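Local coordinates for protein PrgB (Enterococcus faecalis, PDB 6EVU) that promotes cell aggregation, biofilm formation and conjugation by binding and compacting DNA; this chain is its adhesin domain, at residues A[24-29]-A[273-278]; A[70-75]-A[297-302]; A[157-162]-A[169-174]. All coordinates share one frame; numbering follows the deposited sequence.

Contact 1. Residues A[24-29]-A[273-278]; sequences EAISKN and VGLANG
I26 carries the contact on the first segment: its side chain meets V273 and L275. The first segment starts at E24, in the short strand 24-25, which pairs antiparallel with strand 312-313. E24 bonds to V313 through the backbone. At I26 the chain has left the strand, though a backbone bond to Q311 still ties it to the C-terminal part. The I26 side chain is buried and aims at strand 272-276. It forks over that strand. The longer branch goes to V273, where I26 CD1 lies 4.3 Å from V273 CG2. The short branch goes to L275, where I26 CG2 lies 4.4 Å from L275 CD2. CG1 of I26 stands beside the backbone N (chi1 -50°) and CG2 lies opposite that N. The first torsion thus sends the two branches apart from CB. V273 and L275 are two residues apart on one strand, and both present the same face to I26. Strand 272-276 is the middle one of a three-stranded antiparallel sheet, between 193-197 and 221-225. V313 touches both I26 and V273, and A194 of strand 193-197 touches both I26 and L275. Across the two segments there is no hydrogen bond, and the closest CA atoms, those of I26 and L275, are 9.0 Å apart. The two backbones are too far apart to pair, and side chains alone bridge them. The surface buried between the segments is small, 124 Å² with both sides summed. The contact is therefore methyl against methyl at loose van der Waals range. It sets no strict direction. It packs the residue after strand 24-25 against strand 272-276, with V313 of strand 312-313 alongside.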
loop_
_atom_site.group_PDB
_atom_site.type_symbol
_atom_site.label_atom_id
_atom_site.label_comp_id
_atom_site.label_asym_id
_atom_site.label_seq_id
_atom_site.Cartn_x
_atom_site.Cartn_y
_atom_site.Cartn_z
ATOM N N GLU A 24 17.030 -2.500 -17.468
ATOM C CA GLU A 24 18.046 -3.048 -16.588
ATOM C C GLU A 24 17.374 -4.071 -15.696
ATOM O O GLU A 24 16.285 -3.834 -15.181
ATOM C CB GLU A 24 18.720 -1.958 -15.741
ATOM C CG GLU A 24 17.756 -0.937 -15.184
ATOM C CD GLU A 24 18.437 0.065 -14.256
ATOM O OE1 GLU A 24 19.666 0.265 -14.413
ATOM O OE2 GLU A 24 17.748 0.644 -13.375
ATOM N N ALA A 25 18.027 -5.212 -15.532
ATOM C CA ALA A 25 17.495 -6.255 -14.682
ATOM C C ALA A 25 17.362 -5.758 -13.243
ATOM O O ALA A 25 18.121 -4.910 -12.759
ATOM C CB ALA A 25 18.389 -7.496 -14.756
ATOM N N ILE A 26 16.324 -6.217 -12.574
ATOM C CA ILE A 26 16.163 -5.917 -11.155
ATOM C C ILE A 26 16.754 -7.075 -10.376
ATOM O O ILE A 26 16.287 -8.210 -10.505
ATOM C CB ILE A 26 14.692 -5.734 -10.800
ATOM C CG1 ILE A 26 14.034 -4.760 -11.763
ATOM C CG2 ILE A 26 14.595 -5.250 -9.369
ATOM C CD1 ILE A 26 12.591 -5.115 -12.027
ATOM N N SER A 27 17.773 -6.809 -9.578
ATOM C CA SER A 27 18.270 -7.855 -8.690
ATOM C C SER A 27 17.299 -8.051 -7.512
ATOM O O SER A 27 16.863 -7.085 -6.873
ATOM C CB SER A 27 19.683 -7.528 -8.194
ATOM O OG SER A 27 19.710 -6.393 -7.339
ATOM N N LYS A 28 16.935 -9.311 -7.252
ATOM C CA LYS A 28 16.070 -9.634 -6.120
ATOM C C LYS A 28 16.909 -10.078 -4.918
ATOM O O LYS A 28 16.826 -11.197 -4.426
ATOM C CB LYS A 28 15.034 -10.678 -6.516
ATOM C CG LYS A 28 14.747 -10.780 -8.029
ATOM C CD LYS A 28 13.671 -9.813 -8.568
ATOM C CE LYS A 28 13.111 -10.287 -9.927
ATOM N NZ LYS A 28 11.811 -9.650 -10.329
ATOM N N ASN A 29 17.689 -9.132 -4.406
ATOM C CA ASN A 29 18.556 -9.411 -3.264
ATOM C C ASN A 29 17.757 -9.540 -1.972
ATOM O O ASN A 29 18.054 -10.391 -1.120
ATOM C CB ASN A 29 19.578 -8.283 -3.132
ATOM C CG ASN A 29 20.071 -7.787 -4.480
ATOM O OD1 ASN A 29 19.733 -6.678 -4.934
ATOM N ND2 ASN A 29 20.871 -8.622 -5.135
ATOM N N VAL A 273 7.772 -0.682 -9.556
ATOM C CA VAL A 273 8.822 -1.219 -8.704
ATOM C C VAL A 273 9.394 -0.094 -7.850
ATOM O O VAL A 273 9.641 1.007 -8.360
ATOM C CB VAL A 273 9.923 -1.886 -9.540
ATOM C CG1 VAL A 273 10.999 -2.421 -8.635
ATOM C CG2 VAL A 273 9.278 -2.990 -10.394
ATOM N N GLY A 274 9.544 -0.354 -6.553
ATOM C CA GLY A 274 10.288 0.515 -5.661
ATOM C C GLY A 274 11.718 0.025 -5.491
ATOM O O GLY A 274 11.963 -1.179 -5.331
ATOM N N LEU A 275 12.661 0.963 -5.585
ATOM C CA LEU A 275 14.092 0.686 -5.435
ATOM C C LEU A 275 14.626 1.549 -4.302
ATOM O O LEU A 275 14.326 2.751 -4.245
ATOM C CB LEU A 275 14.891 0.947 -6.742
ATOM C CG LEU A 275 14.686 -0.218 -7.723
ATOM C CD1 LEU A 275 15.031 0.126 -9.177
ATOM C CD2 LEU A 275 15.438 -1.435 -7.245
ATOM N N ALA A 276 15.364 0.944 -3.373
ATOM C CA ALA A 276 15.871 1.685 -2.219
ATOM C C ALA A 276 17.361 1.395 -2.025
ATOM O O ALA A 276 17.743 0.256 -1.741
ATOM C CB ALA A 276 15.095 1.354 -0.939
ATOM N N ASN A 277 18.203 2.434 -2.145
ATOM C CA ASN A 277 19.602 2.329 -1.727
ATOM C C ASN A 277 19.765 2.697 -0.254
ATOM O O ASN A 277 20.737 3.329 0.134
ATOM C CB ASN A 277 20.500 3.208 -2.614
ATOM C CG ASN A 277 20.422 2.835 -4.091
ATOM O OD1 ASN A 277 20.964 1.805 -4.509
ATOM N ND2 ASN A 277 19.761 3.674 -4.889
ATOM N N GLY A 278 18.777 2.371 0.566
ATOM C CA GLY A 278 18.740 2.773 1.963
ATOM C C GLY A 278 17.468 2.185 2.557
ATOM O O GLY A 278 16.856 1.306 1.957
#

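Contact 2. Residues A[70-75]-A[297-302]; sequences TKLRKD and SSAQWF. With PO4 (phosphate ion), chain B.
L72, the last residue of helix 68-72, and R73 just after it rest on A299 at the start of strand 299-302. The apolar part comes first. The CB atoms of L72 and A299 are 3.7 Å apart. The R73 chain passes on the same methyl, with R73 CG 3.6 Å from A299 CB. R73 CD also lies alongside the S298 hydroxyl, 3.6 Å from S298 OG. That hydroxyl is hydrogen-bonded to T161 O. F57 of helix 54-57 also packs on L72.

The polar part belongs to the R73 guanidinium. The chain bends at chi3 (-53°), which turns the head group across T70. T70 CA sits over one face, offset toward the rim. R73 NE donates to phosphate O4 at 2.9 Å, with an N-H...O angle of 154°, and the oxygen lies near the guanidinium plane. The ion is probably from the crystallisation liquor, and V296 N binds it too. R73 NH1 donates to water 1, and this water donates to A299 O at 2.8 Å. One arginine thus joins the helix end to the strand through water and also holds an anion.

Bonds within 70-75 shape the turn. K74 NZ reaches back to K71 O at 2.7 Å, in the carbonyl plane and on a lone pair. F57 O and K59 O also accept from this amine, and the three carbonyls probably steady its charge.

R73 is the centre of an inverse gamma turn, closed by a weak K74 N to L72 O bond. Strand 299-302 pairs with 157-160 in a large antiparallel sheet. The helix end and the gamma turn cover its outer face at A299, while Q300 points to the second sheet, in a domain of the glucan-binding protein C type from the antigen I/II family.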
loop_
_atom_site.group_PDB
_atom_site.type_symbol
_atom_site.label_atom_id
_atom_site.label_comp_id
_atom_site.label_asym_id
_atom_site.label_seq_id
_atom_site.Cartn_x
_atom_site.Cartn_y
_atom_site.Cartn_z
ATOM N N THR A 70 -15.974 -1.961 3.790
ATOM C CA THR A 70 -17.140 -1.254 4.298
ATOM C C THR A 70 -16.941 -0.940 5.774
ATOM O O THR A 70 -17.237 0.175 6.210
ATOM C CB THR A 70 -18.397 -2.081 4.044
ATOM O OG1 THR A 70 -18.619 -2.169 2.620
ATOM C CG2 THR A 70 -19.633 -1.395 4.676
ATOM N N LYS A 71 -16.418 -1.898 6.545
ATOM C CA LYS A 71 -16.107 -1.647 7.949
ATOM C C LYS A 71 -15.108 -0.505 8.125
ATOM O O LYS A 71 -15.204 0.269 9.100
ATOM C CB LYS A 71 -15.584 -2.925 8.611
ATOM C CG LYS A 71 -16.688 -3.982 8.743
ATOM C CD LYS A 71 -16.101 -5.283 9.324
ATOM C CE LYS A 71 -17.190 -6.367 9.457
ATOM N NZ LYS A 71 -16.549 -7.559 10.138
ATOM N N LEU A 72 -14.138 -0.414 7.235
ATOM C CA LEU A 72 -13.149 0.644 7.280
ATOM C C LEU A 72 -13.704 2.032 7.016
ATOM O O LEU A 72 -13.237 2.990 7.578
ATOM C CB LEU A 72 -11.999 0.360 6.328
ATOM C CG LEU A 72 -11.022 -0.690 6.816
ATOM C CD1 LEU A 72 -10.151 -1.176 5.685
ATOM C CD2 LEU A 72 -10.183 -0.149 7.954
ATOM N N ARG A 73 -14.693 2.134 6.135
ATOM C CA ARG A 73 -15.220 3.433 5.755
ATOM C C ARG A 73 -16.247 4.062 6.691
ATOM O O ARG A 73 -17.375 4.293 6.335
ATOM C CB ARG A 73 -15.776 3.375 4.333
ATOM C CG ARG A 73 -14.737 3.100 3.274
ATOM C CD ARG A 73 -15.297 3.254 1.878
ATOM N NE ARG A 73 -16.483 2.443 1.741
ATOM C CZ ARG A 73 -16.493 1.207 1.276
ATOM N NH1 ARG A 73 -15.394 0.640 0.841
ATOM N NH2 ARG A 73 -17.620 0.552 1.229
ATOM N N LYS A 74 -15.804 4.330 7.897
ATOM C CA LYS A 74 -16.568 5.006 8.909
ATOM C C LYS A 74 -15.569 5.842 9.710
ATOM O O LYS A 74 -14.393 5.542 9.754
ATOM C CB LYS A 74 -17.399 4.062 9.768
ATOM C CG LYS A 74 -16.651 3.037 10.578
ATOM C CD LYS A 74 -17.603 2.298 11.506
ATOM C CE LYS A 74 -16.972 1.046 12.094
ATOM N NZ LYS A 74 -16.962 -0.048 11.110
ATOM N N ASP A 75 -16.054 6.901 10.321
ATOM C CA ASP A 75 -15.181 7.801 11.068
ATOM C C ASP A 75 -15.103 7.280 12.493
ATOM O O ASP A 75 -16.113 7.281 13.207
ATOM C CB ASP A 75 -15.765 9.210 11.024
ATOM C CG ASP A 75 -14.817 10.247 11.576
ATOM O OD1 ASP A 75 -13.909 9.915 12.333
ATOM O OD2 ASP A 75 -14.974 11.420 11.209
ATOM N N SER A 297 -14.260 5.007 -2.205
ATOM C CA SER A 297 -13.028 5.677 -2.616
ATOM C C SER A 297 -12.146 6.075 -1.436
ATOM O O SER A 297 -11.309 6.990 -1.568
ATOM C CB SER A 297 -13.355 6.904 -3.475
ATOM O OG SER A 297 -14.008 7.916 -2.707
ATOM N N SER A 298 -12.328 5.414 -0.266
ATOM C CA SER A 298 -11.564 5.789 0.909
ATOM C C SER A 298 -11.152 4.608 1.800
ATOM O O SER A 298 -10.790 4.829 2.966
ATOM C CB SER A 298 -12.342 6.848 1.767
ATOM O OG SER A 298 -13.708 6.437 1.993
ATOM N N ALA A 299 -11.150 3.377 1.296
ATOM C CA ALA A 299 -10.503 2.301 2.033
ATOM C C ALA A 299 -9.780 1.392 1.044
ATOM O O ALA A 299 -10.298 1.103 -0.033
ATOM C CB ALA A 299 -11.524 1.457 2.801
ATOM N N GLN A 300 -8.588 0.923 1.451
ATOM C CA GLN A 300 -7.786 0.146 0.510
ATOM C C GLN A 300 -7.031 -0.948 1.256
ATOM O O GLN A 300 -6.831 -0.906 2.472
ATOM C CB GLN A 300 -6.786 1.064 -0.228
ATOM C CG GLN A 300 -5.642 1.505 0.689
ATOM C CD GLN A 300 -4.845 2.661 0.086
ATOM O OE1 GLN A 300 -4.740 3.737 0.641
ATOM N NE2 GLN A 300 -4.244 2.407 -1.061
ATOM N N TRP A 301 -6.560 -1.925 0.458
ATOM C CA TRP A 301 -5.648 -2.944 0.960
ATOM C C TRP A 301 -4.281 -2.636 0.382
ATOM O O TRP A 301 -4.168 -2.515 -0.840
ATOM C CB TRP A 301 -6.141 -4.319 0.494
ATOM C CG TRP A 301 -5.174 -5.450 0.794
ATOM C CD1 TRP A 301 -4.273 -5.490 1.797
ATOM C CD2 TRP A 301 -5.027 -6.690 0.070
ATOM N NE1 TRP A 301 -3.540 -6.651 1.765
ATOM C CE2 TRP A 301 -3.987 -7.407 0.709
ATOM C CE3 TRP A 301 -5.637 -7.236 -1.074
ATOM C CZ2 TRP A 301 -3.574 -8.680 0.241
ATOM C CZ3 TRP A 301 -5.242 -8.501 -1.508
ATOM C CH2 TRP A 301 -4.203 -9.179 -0.867
ATOM N N PHE A 302 -3.272 -2.493 1.237
ATOM C CA PHE A 302 -1.896 -2.294 0.779
ATOM C C PHE A 302 -1.078 -3.482 1.269
ATOM O O PHE A 302 -0.798 -3.598 2.455
ATOM C CB PHE A 302 -1.252 -0.990 1.257
ATOM C CG PHE A 302 0.094 -0.810 0.626
ATOM C CD1 PHE A 302 0.163 -0.362 -0.707
ATOM C CD2 PHE A 302 1.223 -1.266 1.244
ATOM C CE1 PHE A 302 1.372 -0.243 -1.355
ATOM C CE2 PHE A 302 2.493 -1.186 0.574
ATOM C CZ PHE A 302 2.547 -0.682 -0.711
HETATM P P PO4 B . -19.154 5.064 0.772
HETATM O O1 PO4 B . -19.069 4.336 -0.557
HETATM O O2 PO4 B . -18.276 6.312 0.674
HETATM O O3 PO4 B . -20.591 5.506 0.991
HETATM O O4 PO4 B . -18.785 4.249 1.979
HETATM O O HOH W 1 -12.958 1.745 -0.582
#

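Contact 3. Residues A[157-162]-A[169-174]; sequences AFIGTN and VKTRLT
The hydroxyl T171 OG1 is met by two methyl groups of I159. I159 CG2 is 3.8 Å away from it and I159 CD1 is 3.9 Å away. These are packing contacts, and no hydrogen bond crosses between the segments. The two side chains reach toward each other tip to tip. T171 CG2 takes part as well, 4.1 Å from I159 CD1. A first torsion of -54° in T171 brings OG1 up to both I159 methyls and leaves CG2 near CD1 alone. V169, the next residue along the same face of its strand, adds a looser touch: its CG1 is 4.5 Å from I159 CG2. The CA atoms of I159 and T171 are 8.5 Å apart, too far for strand pairing. The strands belong to two different sheets, 157-160 to one and 169-179 to the other, and they face each other through their side chains. L145 touches I159, V169 and T171, and F284 touches I159 and T171. On the other strand face K170 points away and forms a salt bridge with D216. R172 forms one with E134. The contact is thus part of the buried layer between two sheets, a beta-sandwich arrangement. Its chemistry is dispersive: methyls of I159 lie against V169 and both branches of T171. It sets no hydrogen-bond direction between the sheets.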
loop_
_atom_site.group_PDB
_atom_site.type_symbol
_atom_site.label_atom_id
_atom_site.label_comp_id
_atom_site.label_asym_id
_atom_site.label_seq_id
_atom_site.Cartn_x
_atom_site.Cartn_y
_atom_site.Cartn_z
ATOM N N ALA A 157 -1.550 -4.443 5.582
ATOM C CA ALA A 157 -2.426 -3.424 6.162
ATOM C C ALA A 157 -3.671 -3.202 5.320
ATOM O O ALA A 157 -3.602 -3.175 4.092
ATOM C CB ALA A 157 -1.709 -2.087 6.291
ATOM N N PHE A 158 -4.787 -2.922 5.989
ATOM C CA PHE A 158 -5.979 -2.373 5.344
ATOM C C PHE A 158 -6.241 -1.038 5.989
ATOM O O PHE A 158 -6.238 -0.951 7.216
ATOM C CB PHE A 158 -7.189 -3.294 5.539
ATOM C CG PHE A 158 -7.054 -4.646 4.861
ATOM C CD1 PHE A 158 -6.265 -5.628 5.442
ATOM C CD2 PHE A 158 -7.741 -4.946 3.660
ATOM C CE1 PHE A 158 -6.153 -6.931 4.830
ATOM C CE2 PHE A 158 -7.591 -6.225 3.030
ATOM C CZ PHE A 158 -6.811 -7.185 3.620
ATOM N N ILE A 159 -6.415 0.019 5.190
ATOM C CA ILE A 159 -6.503 1.367 5.756
ATOM C C ILE A 159 -7.680 2.090 5.130
ATOM O O ILE A 159 -7.877 2.059 3.905
ATOM C CB ILE A 159 -5.164 2.132 5.539
ATOM C CG1 ILE A 159 -4.061 1.481 6.454
ATOM C CG2 ILE A 159 -5.310 3.694 5.815
ATOM C CD1 ILE A 159 -2.698 1.983 6.279
ATOM N N GLY A 160 -8.427 2.838 5.952
ATOM C CA GLY A 160 -9.527 3.581 5.343
ATOM C C GLY A 160 -10.267 4.410 6.374
ATOM O O GLY A 160 -10.027 4.291 7.581
ATOM N N THR A 161 -11.199 5.226 5.873
ATOM C CA THR A 161 -12.062 6.042 6.731
ATOM C C THR A 161 -13.269 6.494 5.907
ATOM O O THR A 161 -13.403 6.161 4.738
ATOM C CB THR A 161 -11.278 7.222 7.328
ATOM O OG1 THR A 161 -12.120 7.850 8.337
ATOM C CG2 THR A 161 -10.982 8.270 6.261
ATOM N N ASN A 162 -14.148 7.236 6.537
ATOM C CA ASN A 162 -15.302 7.841 5.889
ATOM C C ASN A 162 -14.864 8.979 4.980
ATOM O O ASN A 162 -14.028 9.796 5.371
ATOM C CB ASN A 162 -16.187 8.391 7.030
ATOM C CG ASN A 162 -17.449 8.969 6.568
ATOM O OD1 ASN A 162 -18.131 8.433 5.692
ATOM N ND2 ASN A 162 -17.833 10.050 7.211
ATOM N N VAL A 169 -6.849 9.920 0.741
ATOM C CA VAL A 169 -6.304 9.033 1.761
ATOM C C VAL A 169 -4.812 8.926 1.478
ATOM O O VAL A 169 -4.437 8.636 0.348
ATOM C CB VAL A 169 -6.989 7.664 1.709
ATOM C CG1 VAL A 169 -6.378 6.677 2.682
ATOM C CG2 VAL A 169 -8.487 7.834 2.027
ATOM N N LYS A 170 -3.957 9.150 2.485
ATOM C CA LYS A 170 -2.517 8.943 2.268
ATOM C C LYS A 170 -1.807 8.584 3.567
ATOM O O LYS A 170 -2.057 9.200 4.603
ATOM C CB LYS A 170 -1.862 10.168 1.599
ATOM C CG LYS A 170 -0.431 9.813 1.101
ATOM C CD LYS A 170 0.175 10.909 0.255
ATOM C CE LYS A 170 0.734 12.044 1.087
ATOM N NZ LYS A 170 1.405 13.118 0.203
ATOM N N THR A 171 -0.936 7.567 3.508
ATOM C CA THR A 171 -0.223 7.006 4.640
ATOM C C THR A 171 1.239 6.848 4.249
ATOM O O THR A 171 1.533 6.276 3.184
ATOM C CB THR A 171 -0.781 5.629 5.046
ATOM O OG1 THR A 171 -2.213 5.745 5.284
ATOM C CG2 THR A 171 -0.102 5.126 6.295
ATOM N N ARG A 172 2.141 7.282 5.129
ATOM C CA ARG A 172 3.575 7.017 4.962
ATOM C C ARG A 172 3.906 5.692 5.633
ATOM O O ARG A 172 3.434 5.385 6.746
ATOM C CB ARG A 172 4.436 8.151 5.574
ATOM C CG ARG A 172 5.960 7.873 5.309
ATOM C CD ARG A 172 6.729 9.174 5.380
ATOM N NE ARG A 172 6.611 9.707 6.718
ATOM C CZ ARG A 172 6.849 10.971 7.063
ATOM N NH1 ARG A 172 7.215 11.881 6.153
ATOM N NH2 ARG A 172 6.704 11.317 8.339
ATOM N N LEU A 173 4.693 4.863 4.928
ATOM C CA LEU A 173 5.173 3.594 5.461
ATOM C C LEU A 173 6.699 3.589 5.401
ATOM O O LEU A 173 7.284 3.789 4.318
ATOM C CB LEU A 173 4.600 2.384 4.678
ATOM C CG LEU A 173 5.181 1.003 5.006
ATOM C CD1 LEU A 173 4.998 0.649 6.507
ATOM C CD2 LEU A 173 4.429 -0.000 4.188
ATOM N N THR A 174 7.332 3.396 6.561
ATOM C CA THR A 174 8.794 3.247 6.643
ATOM C C THR A 174 9.083 1.927 7.319
ATOM O O THR A 174 8.498 1.624 8.364
ATOM C CB THR A 174 9.400 4.385 7.471
ATOM O OG1 THR A 174 9.002 5.660 6.932
ATOM C CG2 THR A 174 10.930 4.234 7.513
#

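Overall arrangement
From the N terminus, contact 1 opens first at 24-29 and closes at 273-278. Contact 2 opens at 70-75, inside that loop, and closes at 297-302, beyond it, so contacts 1 and 2 cross. Contact 3 closes a short loop between 157-162 and 169-174 and nests inside both. Contacts 2 and 3 are neighbours, with centres 9 Å apart, and they share a sheet: strands 157-160 and 299-302 pair in it. Contact 1 lies apart, on the opposite side of the chain's centre from contact 2. Contact 1 ties the N-terminal segment to the three-stranded sheet. Contact 2 ties helix 68-72 to strand 299-302. Contact 3 joins the two large sheets face to face.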